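PDB 5A07: probable mannosyltransferase KTR4 from Saccharomyces cerevisiae, which belongs to a family of yeast glycosyltransferases with the GT-A fold and holds guanosine-5'-diphosphate and a manganese(II) ion in its lumenal part. Local coordinates for residues 235-240 against 377-382; 257-262 against 319-324; 204-209 against 346-351. One frame throughout, in Å; residues are numbered along the deposited sequence. Where two conformers were deposited one is given.

Contact 1: residues 235-240 against 377-382. With MN (manganese (II) ion), chain G.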
loop_
_atom_site.group_PDB
_atom_site.type_symbol
_atom_site.label_atom_id
_atom_site.label_comp_id
_atom_site.label_asym_id
_atom_site.label_seq_id
_atom_site.Cartn_x
_atom_site.Cartn_y
_atom_site.Cartn_z
ATOM N N VAL B 235 12.238 3.199 -8.141
ATOM C CA VAL B 235 12.011 3.833 -6.855
ATOM C C VAL B 235 13.323 4.058 -6.210
ATOM O O VAL B 235 14.372 3.517 -6.636
ATOM C CB VAL B 235 11.072 2.992 -5.952
ATOM C CG1 VAL B 235 9.806 2.730 -6.671
ATOM C CG2 VAL B 235 11.712 1.666 -5.533
ATOM N N ASN B 236 13.283 4.838 -5.150
ATOM C CA ASN B 236 14.475 5.249 -4.427
ATOM C C ASN B 236 14.327 5.026 -2.956
ATOM O O ASN B 236 13.226 5.199 -2.423
ATOM C CB ASN B 236 14.736 6.761 -4.661
ATOM C CG ASN B 236 14.948 7.075 -6.144
ATOM O OD1 ASN B 236 16.004 6.790 -6.697
ATOM N ND2 ASN B 236 13.906 7.501 -6.797
ATOM N N PHE B 237 15.413 4.610 -2.323
ATOM C CA PHE B 237 15.501 4.526 -0.894
ATOM C C PHE B 237 16.578 5.454 -0.439
ATOM O O PHE B 237 17.696 5.489 -1.015
ATOM C CB PHE B 237 15.820 3.125 -0.440
ATOM C CG PHE B 237 14.709 2.126 -0.723
ATOM C CD1 PHE B 237 13.625 1.996 0.129
ATOM C CD2 PHE B 237 14.703 1.415 -1.892
ATOM C CE1 PHE B 237 12.569 1.155 -0.185
ATOM C CE2 PHE B 237 13.682 0.570 -2.195
ATOM C CZ PHE B 237 12.586 0.473 -1.364
ATOM N N TYR B 238 16.354 6.136 0.664
ATOM C CA TYR B 238 17.298 7.194 1.101
ATOM C C TYR B 238 17.965 6.960 2.419
ATOM O O TYR B 238 18.975 7.655 2.668
ATOM C CB TYR B 238 16.606 8.578 1.179
ATOM C CG TYR B 238 16.006 9.014 -0.121
ATOM C CD1 TYR B 238 16.832 9.335 -1.244
ATOM C CD2 TYR B 238 14.649 9.126 -0.289
ATOM C CE1 TYR B 238 16.278 9.678 -2.496
ATOM C CE2 TYR B 238 14.114 9.500 -1.519
ATOM C CZ TYR B 238 14.953 9.795 -2.603
ATOM O OH TYR B 238 14.366 10.122 -3.779
ATOM N N CYS B 239 17.486 6.010 3.238
ATOM C CA CYS B 239 17.939 5.934 4.593
ATOM C C CYS B 239 18.260 4.533 5.001
ATOM O O CYS B 239 17.517 3.596 4.714
ATOM C CB CYS B 239 16.854 6.487 5.543
ATOM S SG CYS B 239 16.249 8.122 5.133
ATOM N N LYS B 240 19.338 4.393 5.751
ATOM C CA LYS B 240 19.751 3.092 6.211
ATOM C C LYS B 240 18.785 2.510 7.248
ATOM O O LYS B 240 18.425 3.168 8.219
ATOM C CB LYS B 240 21.124 3.179 6.842
ATOM C CG LYS B 240 22.203 3.336 5.787
ATOM C CD LYS B 240 23.578 2.951 6.285
ATOM C CE LYS B 240 24.639 3.749 5.509
ATOM N NZ LYS B 240 24.925 4.961 6.301
ATOM N N ILE B 377 11.656 4.797 6.803
ATOM C CA ILE B 377 12.008 4.295 5.460
ATOM C C ILE B 377 11.854 5.456 4.488
ATOM O O ILE B 377 10.770 5.753 3.990
ATOM C CB ILE B 377 11.262 3.019 5.049
ATOM C CG1 ILE B 377 11.577 1.930 6.052
ATOM C CG2 ILE B 377 11.714 2.687 3.620
ATOM C CD1 ILE B 377 10.923 0.605 5.733
ATOM N N GLY B 378 12.962 6.167 4.262
ATOM C CA GLY B 378 12.986 7.239 3.309
ATOM C C GLY B 378 12.774 6.626 1.884
ATOM O O GLY B 378 13.475 5.672 1.517
ATOM N N TYR B 379 11.817 7.118 1.139
ATOM C CA TYR B 379 11.366 6.409 -0.057
ATOM C C TYR B 379 10.730 7.327 -1.059
ATOM O O TYR B 379 9.984 8.307 -0.693
ATOM C CB TYR B 379 10.262 5.410 0.308
ATOM C CG TYR B 379 9.632 4.736 -0.888
ATOM C CD1 TYR B 379 10.207 3.598 -1.400
ATOM C CD2 TYR B 379 8.376 5.102 -1.343
ATOM C CE1 TYR B 379 9.593 2.892 -2.450
ATOM C CE2 TYR B 379 7.742 4.457 -2.384
ATOM C CZ TYR B 379 8.397 3.336 -2.969
ATOM O OH TYR B 379 7.793 2.600 -3.957
ATOM N N HIS B 380 10.999 7.089 -2.339
ATOM C CA HIS B 380 10.324 7.860 -3.421
ATOM C C HIS B 380 9.873 6.989 -4.534
ATOM O O HIS B 380 10.631 6.122 -4.977
ATOM C CB HIS B 380 11.273 8.930 -3.922
ATOM C CG HIS B 380 10.921 9.521 -5.246
ATOM N ND1 HIS B 380 11.571 9.171 -6.410
ATOM C CD2 HIS B 380 10.024 10.464 -5.593
ATOM C CE1 HIS B 380 11.108 9.908 -7.420
ATOM N NE2 HIS B 380 10.159 10.696 -6.944
ATOM N N HIS B 381 8.659 7.263 -5.016
ATOM C CA HIS B 381 8.149 6.767 -6.271
ATOM C C HIS B 381 7.463 7.977 -6.838
ATOM O O HIS B 381 6.625 8.638 -6.170
ATOM C CB HIS B 381 7.131 5.649 -6.031
ATOM C CG HIS B 381 6.455 5.091 -7.265
ATOM N ND1 HIS B 381 5.653 5.823 -8.098
ATOM C CD2 HIS B 381 6.479 3.842 -7.793
ATOM C CE1 HIS B 381 5.161 5.043 -9.049
ATOM N NE2 HIS B 381 5.662 3.843 -8.878
ATOM N N THR B 382 7.748 8.301 -8.069
ATOM C CA THR B 382 7.161 9.542 -8.619
ATOM C C THR B 382 5.628 9.627 -8.421
ATOM O O THR B 382 4.972 8.654 -8.627
ATOM C CB THR B 382 7.481 9.738 -10.177
ATOM O OG1 THR B 382 6.876 10.984 -10.570
ATOM C CG2 THR B 382 6.881 8.659 -11.064
HETATM MN MN MN G . 5.029 2.065 -10.392
HETATM O O HOH W 1 15.277 4.181 3.341
HETATM O O HOH W 2 5.273 3.720 -12.072
HETATM O O HOH W 3 7.314 1.620 -10.941
#
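Strands 236-237 and 379-381 form one antiparallel ladder of the small three-stranded sheet beside the metal site, with Asn236 and His380 as its hydrogen-bonded pair. Their backbones exchange two bonds, Asn236 N to His380 O and His380 N to Asn236 O. On the same face their side chains run side by side, and Asn236 ND2 donates to His380 ND1 at 2.9 Å, lying in the imidazole plane although the bond is bent (137°). Tyr238 OH comes to 3.3 Å from His380 CB, which sits at the edge of the phenol ring. Past the Phe237-Tyr379 pair, Tyr238 N donates to Gly378 O from above the carbonyl plane, and water 1 joins that same oxygen to Cys239 N. The face of Phe237 and Tyr379 is mainly aromatic: Phe237 CE1 meets Tyr379 CD1 at 3.6 Å, the ring planes 57° apart. Val235 CG1 lies 3.4 Å from Tyr379 OH, whose hydrogen-bond partner is Asn320. Cys239 is disulfide-linked to Cys397. His381 has CG anti to its backbone N (chi1 177°), and His381 NE2 binds manganese at 2.4 Å, alongside Glu232. A histidine late in the chain among the metal ligands, beside the nucleotide, recurs in metal-dependent GT-A glycosyltransferases.

Contact 2: residues 257-262 against 319-324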
loop_
_atom_site.group_PDB
_atom_site.type_symbol
_atom_site.label_atom_id
_atom_site.label_comp_id
_atom_site.label_asym_id
_atom_site.label_seq_id
_atom_site.Cartn_x
_atom_site.Cartn_y
_atom_site.Cartn_z
ATOM N N GLY B 257 2.792 -2.672 6.604
ATOM C CA GLY B 257 3.653 -1.515 6.672
ATOM C C GLY B 257 3.558 -0.659 5.431
ATOM O O GLY B 257 3.554 -1.189 4.285
ATOM N N PHE B 258 3.490 0.666 5.641
ATOM C CA PHE B 258 3.389 1.607 4.570
ATOM C C PHE B 258 4.288 2.810 4.845
ATOM O O PHE B 258 4.732 3.038 5.973
ATOM C CB PHE B 258 1.928 2.044 4.350
ATOM C CG PHE B 258 1.393 3.014 5.393
ATOM C CD1 PHE B 258 0.898 2.566 6.580
ATOM C CD2 PHE B 258 1.407 4.371 5.172
ATOM C CE1 PHE B 258 0.417 3.455 7.542
ATOM C CE2 PHE B 258 0.946 5.267 6.131
ATOM C CZ PHE B 258 0.467 4.790 7.313
ATOM N N VAL B 259 4.529 3.562 3.794
ATOM C CA VAL B 259 5.243 4.842 3.873
ATOM C C VAL B 259 4.470 6.099 3.458
ATOM O O VAL B 259 4.771 7.227 3.984
ATOM C CB VAL B 259 6.625 4.854 3.159
ATOM C CG1 VAL B 259 7.617 3.932 3.814
ATOM C CG2 VAL B 259 6.504 4.509 1.687
ATOM N N LEU B 260 3.551 5.946 2.504
ATOM C CA LEU B 260 2.868 7.040 1.909
ATOM C C LEU B 260 1.346 6.727 1.895
ATOM O O LEU B 260 0.958 5.577 1.737
ATOM C CB LEU B 260 3.384 7.319 0.459
ATOM C CG LEU B 260 4.787 7.943 0.468
ATOM C CD1 LEU B 260 5.522 7.816 -0.866
ATOM C CD2 LEU B 260 4.702 9.405 0.921
ATOM N N ASN B 261 0.517 7.753 2.010
ATOM C CA ASN B 261 -0.933 7.588 2.274
ATOM C C ASN B 261 -1.618 8.705 1.507
ATOM O O ASN B 261 -1.403 9.863 1.798
ATOM C CB ASN B 261 -1.081 7.737 3.805
ATOM C CG ASN B 261 -2.426 7.330 4.325
ATOM O OD1 ASN B 261 -3.488 7.807 3.856
ATOM N ND2 ASN B 261 -2.400 6.477 5.347
ATOM N N LEU B 262 -2.433 8.361 0.523
ATOM C CA LEU B 262 -2.921 9.271 -0.473
ATOM C C LEU B 262 -4.445 9.167 -0.708
ATOM O O LEU B 262 -5.071 8.158 -0.453
ATOM C CB LEU B 262 -2.279 8.972 -1.868
ATOM C CG LEU B 262 -0.751 8.928 -2.026
ATOM C CD1 LEU B 262 -0.366 8.626 -3.489
ATOM C CD2 LEU B 262 -0.159 10.234 -1.575
ATOM N N THR B 319 0.443 1.571 -2.383
ATOM C CA THR B 319 0.972 0.204 -2.355
ATOM C C THR B 319 2.203 -0.084 -3.234
ATOM O O THR B 319 2.713 -1.186 -3.196
ATOM C CB THR B 319 -0.124 -0.818 -2.769
ATOM O OG1 THR B 319 -0.638 -0.432 -4.040
ATOM C CG2 THR B 319 -1.252 -0.828 -1.683
ATOM N N ASN B 320 2.714 0.868 -4.026
ATOM C CA ASN B 320 3.957 0.564 -4.719
ATOM C C ASN B 320 5.056 0.117 -3.776
ATOM O O ASN B 320 5.970 -0.587 -4.165
ATOM C CB ASN B 320 4.380 1.667 -5.680
ATOM C CG ASN B 320 4.473 3.049 -5.044
ATOM O OD1 ASN B 320 5.289 3.283 -4.179
ATOM N ND2 ASN B 320 3.694 3.962 -5.541
ATOM N N PHE B 321 5.021 0.617 -2.550
ATOM C CA PHE B 321 5.771 0.049 -1.412
ATOM C C PHE B 321 4.763 -0.555 -0.459
ATOM O O PHE B 321 3.774 0.083 -0.144
ATOM C CB PHE B 321 6.498 1.170 -0.653
ATOM C CG PHE B 321 7.058 0.740 0.714
ATOM C CD1 PHE B 321 6.234 0.676 1.829
ATOM C CD2 PHE B 321 8.334 0.353 0.848
ATOM C CE1 PHE B 321 6.729 0.289 3.075
ATOM C CE2 PHE B 321 8.833 -0.055 2.050
ATOM C CZ PHE B 321 8.044 -0.100 3.171
ATOM N N GLU B 322 4.942 -1.797 -0.048
ATOM C CA GLU B 322 4.137 -2.302 1.072
ATOM C C GLU B 322 4.908 -3.480 1.705
ATOM O O GLU B 322 5.627 -4.215 0.994
ATOM C CB GLU B 322 2.713 -2.639 0.664
ATOM C CG GLU B 322 2.603 -3.647 -0.461
ATOM C CD GLU B 322 1.189 -3.965 -0.912
ATOM O OE1 GLU B 322 0.148 -3.649 -0.252
ATOM O OE2 GLU B 322 1.109 -4.607 -1.965
ATOM N N ILE B 323 4.851 -3.600 3.041
ATOM C CA ILE B 323 5.356 -4.790 3.759
ATOM C C ILE B 323 4.043 -5.461 4.209
ATOM O O ILE B 323 3.236 -4.830 4.893
ATOM C CB ILE B 323 6.127 -4.422 4.991
ATOM C CG1 ILE B 323 7.238 -3.397 4.756
ATOM C CG2 ILE B 323 6.739 -5.651 5.589
ATOM C CD1 ILE B 323 8.215 -3.797 3.772
ATOM N N VAL B 324 3.830 -6.701 3.857
ATOM C CA VAL B 324 2.525 -7.300 4.133
ATOM C C VAL B 324 2.662 -8.720 4.687
ATOM O O VAL B 324 3.483 -9.540 4.241
ATOM C CB VAL B 324 1.528 -7.164 2.956
ATOM C CG1 VAL B 324 2.095 -7.686 1.695
ATOM C CG2 VAL B 324 0.203 -7.843 3.311
HETATM O O HOH W 4 3.304 3.096 1.185
#
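Gly257 and Ile323 form an antiparallel hydrogen-bonded pair in the mixed central sheet of the GT-A fold, where strand 256-262 runs beside strand 322-325. Gly257 N donates to Ile323 O at 2.8 Å, and Ile323 N returns a bond to Gly257 O at 3.0 Å. The second carbonyl has further company, since Glu322 CA makes a CA-H...O contact with it and Phe321 CE1 lies close by. The backbones are close here, Gly257 CA 4.7 Å from Ile323 CA. Glu322 sends its carboxylate elsewhere, to Tyr256 through OE1 and to Arg230 and Arg358 through OE2; two arginines on one carboxylate oxygen probably keep this buried glutamate ionised.

At Phe258 the side chain turns away from 319-324 and its ring stacks on Trp373, while its CA lies at the edge of the Phe321 ring. Beyond this residue direct backbone pairing across the segments ends, and the strand is interrupted at Val259 and Leu260. Water 4 fills in for direct pairing: it accepts from Val259 N at 2.9 Å and gives a weak bond to Phe321 O.

Val259 carries the side-chain part of the contact, crossing Phe321 at about a right angle. CB of Phe321 points toward 257-262 and CG is anti to the backbone N (chi1 168°); Trp229 meets the ring as well. Both valine methyls take part. Val259 CG2 lies beside the CG-CD1 bond of the ring, 3.8 Å from Phe321 CD1, while Val259 CG1 makes a CH-pi contact over the face, displaced toward the rim, 4.1 Å from the ring centroid and 20° off its normal.

Contact 3: residues 204-209 against 346-351. With GDP (guanosine-5'-diphosphate), chain F.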
loop_
_atom_site.group_PDB
_atom_site.type_symbol
_atom_site.label_atom_id
_atom_site.label_comp_id
_atom_site.label_asym_id
_atom_site.label_seq_id
_atom_site.Cartn_x
_atom_site.Cartn_y
_atom_site.Cartn_z
ATOM N N SER B 204 -3.746 -4.545 -19.686
ATOM C CA SER B 204 -2.730 -5.157 -18.795
ATOM C C SER B 204 -2.797 -4.493 -17.362
ATOM O O SER B 204 -2.464 -5.131 -16.381
ATOM C CB SER B 204 -1.371 -5.017 -19.393
ATOM O OG SER B 204 -1.050 -3.659 -19.551
ATOM N N TYR B 205 -3.168 -3.223 -17.325
ATOM C CA TYR B 205 -3.160 -2.445 -16.073
ATOM C C TYR B 205 -4.295 -2.895 -15.199
ATOM O O TYR B 205 -4.136 -3.100 -13.982
ATOM C CB TYR B 205 -3.215 -0.957 -16.346
ATOM C CG TYR B 205 -2.922 -0.169 -15.078
ATOM C CD1 TYR B 205 -1.608 0.087 -14.716
ATOM C CD2 TYR B 205 -3.940 0.289 -14.247
ATOM C CE1 TYR B 205 -1.308 0.815 -13.547
ATOM C CE2 TYR B 205 -3.656 0.998 -13.048
ATOM C CZ TYR B 205 -2.344 1.248 -12.724
ATOM O OH TYR B 205 -2.000 1.941 -11.605
ATOM N N HIS B 206 -5.461 -3.078 -15.826
ATOM C CA HIS B 206 -6.566 -3.720 -15.154
ATOM C C HIS B 206 -6.178 -5.086 -14.598
ATOM O O HIS B 206 -6.459 -5.435 -13.455
ATOM C CB HIS B 206 -7.752 -3.849 -16.129
ATOM C CG HIS B 206 -8.369 -2.556 -16.526
ATOM N ND1 HIS B 206 -9.573 -2.125 -15.995
ATOM C CD2 HIS B 206 -7.998 -1.597 -17.427
ATOM C CE1 HIS B 206 -9.931 -0.987 -16.576
ATOM N NE2 HIS B 206 -8.991 -0.632 -17.446
ATOM N N ASN B 207 -5.525 -5.908 -15.405
ATOM C CA ASN B 207 -5.118 -7.230 -14.975
ATOM C C ASN B 207 -4.149 -7.123 -13.813
ATOM O O ASN B 207 -4.216 -7.938 -12.939
ATOM C CB ASN B 207 -4.407 -8.011 -16.106
ATOM C CG ASN B 207 -5.373 -8.366 -17.249
ATOM O OD1 ASN B 207 -6.616 -8.348 -17.111
ATOM N ND2 ASN B 207 -4.805 -8.724 -18.364
ATOM N N MET B 208 -3.224 -6.179 -13.883
ATOM C CA MET B 208 -2.258 -6.001 -12.792
ATOM C C MET B 208 -2.939 -5.643 -11.463
ATOM O O MET B 208 -2.653 -6.222 -10.424
ATOM C CB MET B 208 -1.270 -4.962 -13.182
ATOM C CG MET B 208 -0.198 -4.678 -12.100
ATOM S SD MET B 208 -0.729 -3.459 -10.849
ATOM C CE MET B 208 -1.001 -1.926 -11.728
ATOM N N CYS B 209 -3.857 -4.720 -11.533
ATOM C CA CYS B 209 -4.566 -4.271 -10.326
ATOM C C CYS B 209 -5.315 -5.396 -9.658
ATOM O O CYS B 209 -5.317 -5.615 -8.422
ATOM C CB CYS B 209 -5.516 -3.148 -10.682
ATOM S SG CYS B 209 -4.786 -1.572 -11.091
ATOM N N GLY B 346 -15.817 -4.795 -11.106
ATOM C CA GLY B 346 -15.246 -3.421 -11.151
ATOM C C GLY B 346 -13.729 -3.294 -11.461
ATOM O O GLY B 346 -13.286 -2.217 -11.826
ATOM N N PHE B 347 -12.960 -4.370 -11.366
ATOM C CA PHE B 347 -11.592 -4.319 -11.889
ATOM C C PHE B 347 -11.551 -3.988 -13.392
ATOM O O PHE B 347 -10.567 -3.445 -13.860
ATOM C CB PHE B 347 -10.823 -5.580 -11.623
ATOM C CG PHE B 347 -10.477 -5.793 -10.165
ATOM C CD1 PHE B 347 -9.659 -4.878 -9.511
ATOM C CD2 PHE B 347 -10.954 -6.871 -9.472
ATOM C CE1 PHE B 347 -9.334 -5.077 -8.161
ATOM C CE2 PHE B 347 -10.664 -7.073 -8.136
ATOM C CZ PHE B 347 -9.847 -6.150 -7.486
ATOM N N TYR B 348 -12.656 -4.254 -14.111
ATOM C CA TYR B 348 -12.709 -4.052 -15.559
ATOM C C TYR B 348 -13.728 -3.007 -15.999
ATOM O O TYR B 348 -13.411 -2.153 -16.830
ATOM C CB TYR B 348 -12.910 -5.440 -16.261
ATOM C CG TYR B 348 -11.738 -6.384 -16.048
ATOM C CD1 TYR B 348 -10.563 -6.231 -16.764
ATOM C CD2 TYR B 348 -11.783 -7.378 -15.124
ATOM C CE1 TYR B 348 -9.491 -7.094 -16.567
ATOM C CE2 TYR B 348 -10.707 -8.241 -14.940
ATOM C CZ TYR B 348 -9.571 -8.065 -15.640
ATOM O OH TYR B 348 -8.519 -8.882 -15.414
ATOM N N TYR B 349 -14.916 -3.021 -15.406
ATOM C CA TYR B 349 -15.925 -2.004 -15.726
ATOM C C TYR B 349 -15.620 -0.642 -15.133
ATOM O O TYR B 349 -16.107 0.426 -15.659
ATOM C CB TYR B 349 -17.277 -2.472 -15.220
ATOM C CG TYR B 349 -17.735 -3.801 -15.853
ATOM C CD1 TYR B 349 -17.593 -4.045 -17.242
ATOM C CD2 TYR B 349 -18.304 -4.815 -15.074
ATOM C CE1 TYR B 349 -18.000 -5.271 -17.816
ATOM C CE2 TYR B 349 -18.721 -6.005 -15.643
ATOM C CZ TYR B 349 -18.567 -6.232 -17.009
ATOM O OH TYR B 349 -18.981 -7.415 -17.528
ATOM N N GLU B 350 -14.794 -0.640 -14.063
ATOM C CA GLU B 350 -14.239 0.584 -13.578
ATOM C C GLU B 350 -12.715 0.382 -13.622
ATOM O O GLU B 350 -12.245 -0.426 -14.415
ATOM C CB GLU B 350 -14.832 0.835 -12.196
ATOM C CG GLU B 350 -16.353 1.070 -12.268
ATOM C CD GLU B 350 -17.060 1.301 -10.922
ATOM O OE1 GLU B 350 -16.423 1.639 -9.854
ATOM O OE2 GLU B 350 -18.271 1.077 -10.919
ATOM N N ARG B 351 -11.930 1.108 -12.824
ATOM C CA ARG B 351 -10.471 0.940 -12.889
ATOM C C ARG B 351 -9.989 0.792 -11.449
ATOM O O ARG B 351 -9.120 1.540 -10.969
ATOM C CB ARG B 351 -9.777 2.088 -13.665
ATOM C CG ARG B 351 -8.444 1.605 -14.383
ATOM C CD ARG B 351 -7.290 2.559 -14.198
ATOM N NE ARG B 351 -7.053 2.677 -12.754
ATOM C CZ ARG B 351 -6.310 3.615 -12.156
ATOM N NH1 ARG B 351 -5.673 4.490 -12.864
ATOM N NH2 ARG B 351 -6.189 3.637 -10.809
HETATM P PB GDP F . 1.798 2.584 -11.322
HETATM O O1B GDP F . 1.967 3.686 -12.299
HETATM O O2B GDP F . 0.504 2.317 -10.806
HETATM O O3B GDP F . 2.900 2.545 -10.333
HETATM O O3A GDP F . 1.911 1.306 -12.316
HETATM P PA GDP F . 3.146 0.427 -12.781
HETATM O O1A GDP F . 3.270 0.317 -14.238
HETATM O O2A GDP F . 4.422 0.676 -12.087
HETATM O "O5'" GDP F . 2.637 -0.999 -12.333
HETATM C "C5'" GDP F . 2.647 -1.586 -11.025
HETATM C "C4'" GDP F . 3.584 -2.776 -10.909
HETATM O "O4'" GDP F . 3.082 -3.803 -11.774
HETATM C "C3'" GDP F . 5.021 -2.501 -11.319
HETATM O "O3'" GDP F . 5.893 -3.374 -10.559
HETATM C "C2'" GDP F . 5.016 -2.862 -12.814
HETATM O "O2'" GDP F . 6.291 -3.298 -13.263
HETATM C "C1'" GDP F . 4.068 -4.009 -12.805
HETATM N N9 GDP F . 3.287 -4.160 -14.055
HETATM C C8 GDP F . 2.384 -3.310 -14.608
HETATM N N7 GDP F . 1.844 -3.894 -15.753
HETATM C C5 GDP F . 2.419 -5.129 -15.878
HETATM C C6 GDP F . 2.281 -6.237 -16.843
HETATM O O6 GDP F . 1.441 -6.020 -17.774
HETATM N N1 GDP F . 3.043 -7.324 -16.659
HETATM C C2 GDP F . 3.958 -7.427 -15.624
HETATM N N2 GDP F . 4.688 -8.531 -15.507
HETATM N N3 GDP F . 4.127 -6.425 -14.707
HETATM C C4 GDP F . 3.356 -5.324 -14.767
#
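His206 turns from helix 203-214 toward the short helix 346-349, and its imidazole is held there at an edge and over a face. At the edge, His206 ND1 donates to Phe347 O at 2.7 Å in a nearly straight bond (164°); the oxygen lies in the ring plane and the nitrogen in the carbonyl plane. Glu350 O lies at the edge too, 3.2 Å from His206 CE1. Over a face comes Arg351, whose CG makes a CH-pi contact 4.0 Å from the ring centroid. His206 NE2 is hydrogen-bonded to Ala200 O; with a carbonyl on each nitrogen the ring is probably doubly protonated.

Tyr348 lies nearly parallel to the His206 ring, but the two are slid so far apart that they barely overlap; the tyrosine instead meets His206 CB through CD1 and CE1. The Tyr348 and Asn207 side chains cross at about a right angle, amide and ring planes 68° apart. Tyr348 OH donates to Asn207 OD1 at 2.6 Å, and the oxygen lies in the plane of the phenol ring.

Arg351, bent at chi2 and chi3, carries its guanidinium past the imidazole to Tyr205. Tyr205 CE2 sits over the centre of the guanidinium, 3.7 Å above its plane, with the phenol ring inclined by 59°. Arg351 NH1 is hydrogen-bonded to Gln198 O, whereas NE is buried without a partner in the model. The far end of Tyr205 belongs to the nucleotide pocket: Tyr205 OH donates to GDP O2B at 2.7 Å, that oxygen lying in the ring plane, while Met208 CE packs on a face of the ring. Because it packs on a residue that binds GDP, Arg351 is a second-shell neighbour of the nucleotide; its charge may make the phenol a slightly stronger donor.

How the contacts relate
All three contacts belong to one GT-A fold. Contacts 1 and 3 reach the nucleotide and metal site from separate parts of it, while contact 2 lies in the sheet core. Contacts 1 and 2 have centres 12 Å apart and touch directly: Tyr379 CD2 packs on Val259 CG2, so the small antiparallel sheet rests against the central mixed sheet. Contact 3 joins helices, with its centre about 27 Å from that of contact 1 and 20 Å from that of contact 2, touching neither. Along the chain, contact 2 is nested within the loops closed by contacts 1 and 3, whose segments alternate. Contact 1 supplies a manganese ligand and contact 3 a diphosphate partner.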